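Side-chain contact in NADH-dependent FAD reductase (Streptomyces globisporus, PDB 4R82), which reduces FAD with NADH and supplies the freely diffusing FADH2 to the halogenase and monooxygenase of C-1027 biosynthesis: residues I64-G67 with K68-M72. Sequence-based numbering, arbitrary orientation.
Sequences ICVG and KDAVM. With FAD (flavin-adenine dinucleotide), chain K.
Val66 meets Ala70 and Met72, a selenomethionine, through a single methyl. With CG1 anti to the backbone N (chi1 179°), this branch is held toward the turn that follows the strand. Val66 CG1 lies 4.2 Å from Ala70 CB and 4.3 Å from Met72 CG. The selenium end of Met72 leads away from the strand. The Met72 side chain also touches Arg45, Met47 and Val39. Met47 of strand 45-49 touches all three side chains.

The backbone makes a type I beta turn from Gly67 to Ala70. Ala70 N donates to Gly67 O at 3.1 Å, with a nearly straight N-H (163°). The turn links strand 61-67 of the antiparallel sheet to helix 71-78, within the FMN-binding fold of the flavin reductases.

The same strand end grips the flavin. FAD N3 donates to Cys65 O at 2.9 Å, and Gly67 N donates to FAD O2 at 2.8 Å. Both bonds are almost straight. They read the pyrimidine edge of the isoalloxazine with main-chain atoms and fix its rotation. At the last residue of the turn, Ala70 CB lies 3.4 Å from O2P of the FAD phosphate. The turn therefore borders both the ring and the phosphate. Ser51, which also binds FAD, accepts a hydrogen bond at OG from Cys65 N.

Lys68 points away from the strand. Its extended chain carries NZ to Gly144 O, in the loop before strand 146-158.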
loop_
_atom_site.group_PDB
_atom_site.type_symbol
_atom_site.label_atom_id
_atom_site.label_comp_id
_atom_site.label_asym_id
_atom_site.label_seq_id
_atom_site.Cartn_x
_atom_site.Cartn_y
_atom_site.Cartn_z
ATOM N N ILE A 64 -8.547 -2.677 -0.003
ATOM C CA ILE A 64 -8.230 -2.344 -1.382
ATOM C C ILE A 64 -9.009 -1.089 -1.762
ATOM O O ILE A 64 -10.068 -0.798 -1.183
ATOM C CB ILE A 64 -8.583 -3.493 -2.361
ATOM C CG1 ILE A 64 -10.047 -3.914 -2.196
ATOM C CG2 ILE A 64 -7.664 -4.694 -2.140
ATOM C CD1 ILE A 64 -10.463 -5.028 -3.164
ATOM N N CYS A 65 -8.494 -0.351 -2.743
ATOM C CA CYS A 65 -9.183 0.836 -3.239
ATOM C C CYS A 65 -9.522 0.568 -4.684
ATOM O O CYS A 65 -8.634 0.218 -5.463
ATOM C CB CYS A 65 -8.260 2.054 -3.174
ATOM S SG CYS A 65 -7.674 2.401 -1.492
ATOM N N VAL A 66 -10.793 0.728 -5.037
ATOM C CA VAL A 66 -11.277 0.353 -6.359
ATOM C C VAL A 66 -12.027 1.516 -6.979
ATOM O O VAL A 66 -12.944 2.081 -6.364
ATOM C CB VAL A 66 -12.194 -0.889 -6.287
ATOM C CG1 VAL A 66 -12.717 -1.263 -7.665
ATOM C CG2 VAL A 66 -11.430 -2.068 -5.695
ATOM N N GLY A 67 -11.639 1.883 -8.196
ATOM C CA GLY A 67 -12.276 2.980 -8.896
ATOM C C GLY A 67 -13.770 2.786 -9.051
ATOM O O GLY A 67 -14.243 1.678 -9.352
ATOM N N LYS A 68 -14.520 3.864 -8.858
ATOM C CA LYS A 68 -15.974 3.783 -8.910
ATOM C C LYS A 68 -16.531 3.324 -10.256
ATOM O O LYS A 68 -17.621 2.764 -10.311
ATOM C CB LYS A 68 -16.589 5.119 -8.502
ATOM C CG LYS A 68 -16.488 5.391 -7.012
ATOM C CD LYS A 68 -16.935 6.799 -6.713
ATOM C CE LYS A 68 -16.956 7.058 -5.228
ATOM N NZ LYS A 68 -17.330 8.476 -4.944
ATOM N N ASP A 69 -15.787 3.560 -11.335
ATOM C CA ASP A 69 -16.248 3.174 -12.668
ATOM C C ASP A 69 -15.765 1.795 -13.139
ATOM O O ASP A 69 -16.042 1.386 -14.262
ATOM C CB ASP A 69 -15.872 4.251 -13.689
ATOM C CG ASP A 69 -16.597 5.565 -13.442
ATOM O OD1 ASP A 69 -17.759 5.534 -12.972
ATOM O OD2 ASP A 69 -16.003 6.629 -13.721
ATOM N N ALA A 70 -15.049 1.071 -12.287
ATOM C CA ALA A 70 -14.645 -0.289 -12.637
ATOM C C ALA A 70 -15.828 -1.248 -12.475
ATOM O O ALA A 70 -16.620 -1.101 -11.543
ATOM C CB ALA A 70 -13.481 -0.736 -11.755
ATOM N N VAL A 71 -15.942 -2.240 -13.356
ATOM C CA VAL A 71 -16.935 -3.305 -13.172
ATOM C C VAL A 71 -16.717 -4.018 -11.843
ATOM O O VAL A 71 -17.673 -4.397 -11.153
ATOM C CB VAL A 71 -16.911 -4.316 -14.334
ATOM C CG1 VAL A 71 -17.672 -5.585 -13.973
ATOM C CG2 VAL A 71 -17.498 -3.690 -15.582
HETATM N N MSE A 72 -15.454 -4.191 -11.472
HETATM C CA MSE A 72 -15.147 -4.832 -10.198
HETATM C C MSE A 72 -15.801 -4.084 -9.033
HETATM O O MSE A 72 -16.186 -4.681 -8.027
HETATM C CB MSE A 72 -13.634 -4.918 -9.990
HETATM C CG MSE A 72 -13.227 -5.447 -8.615
HETATM SE SE MSE A 72 -13.861 -7.260 -8.309
HETATM C CE MSE A 72 -12.764 -8.081 -9.655
HETATM N N1 FAD K . -7.523 -0.095 -10.405
HETATM C C2 FAD K . -8.070 0.143 -9.223
HETATM O O2 FAD K . -9.396 0.551 -9.164
HETATM N N3 FAD K . -7.424 -0.001 -8.069
HETATM C C4 FAD K . -6.141 -0.394 -8.078
HETATM O O4 FAD K . -5.456 -0.553 -6.888
HETATM C C4X FAD K . -5.487 -0.639 -9.318
HETATM N N5 FAD K . -4.171 -1.019 -9.328
HETATM C C5X FAD K . -3.579 -1.279 -10.529
HETATM C C6 FAD K . -2.222 -1.692 -10.536
HETATM C C7 FAD K . -1.596 -1.938 -11.761
HETATM C C7M FAD K . -0.118 -2.389 -11.803
HETATM C C8 FAD K . -2.310 -1.799 -12.963
HETATM C C8M FAD K . -1.609 -2.084 -14.277
HETATM C C9 FAD K . -3.654 -1.393 -12.956
HETATM C C9A FAD K . -4.301 -1.131 -11.724
HETATM N N10 FAD K . -5.627 -0.738 -11.710
HETATM C C10 FAD K . -6.209 -0.491 -10.501
HETATM C "C1'" FAD K . -6.411 -0.558 -12.934
HETATM C "C2'" FAD K . -7.264 -1.760 -13.291
HETATM O "O2'" FAD K . -6.471 -2.930 -13.162
HETATM C "C3'" FAD K . -7.669 -1.654 -14.756
HETATM O "O3'" FAD K . -6.514 -1.406 -15.533
HETATM C "C4'" FAD K . -8.584 -0.489 -14.976
HETATM O "O4'" FAD K . -9.510 -0.451 -13.925
HETATM C "C5'" FAD K . -9.270 -0.550 -16.364
HETATM O "O5'" FAD K . -10.299 -1.549 -16.461
HETATM P P FAD K . -11.471 -1.719 -15.324
HETATM O O1P FAD K . -12.765 -2.230 -15.945
HETATM O O2P FAD K . -11.721 -0.372 -14.687
HETATM O O3P FAD K . -10.996 -2.714 -14.293
#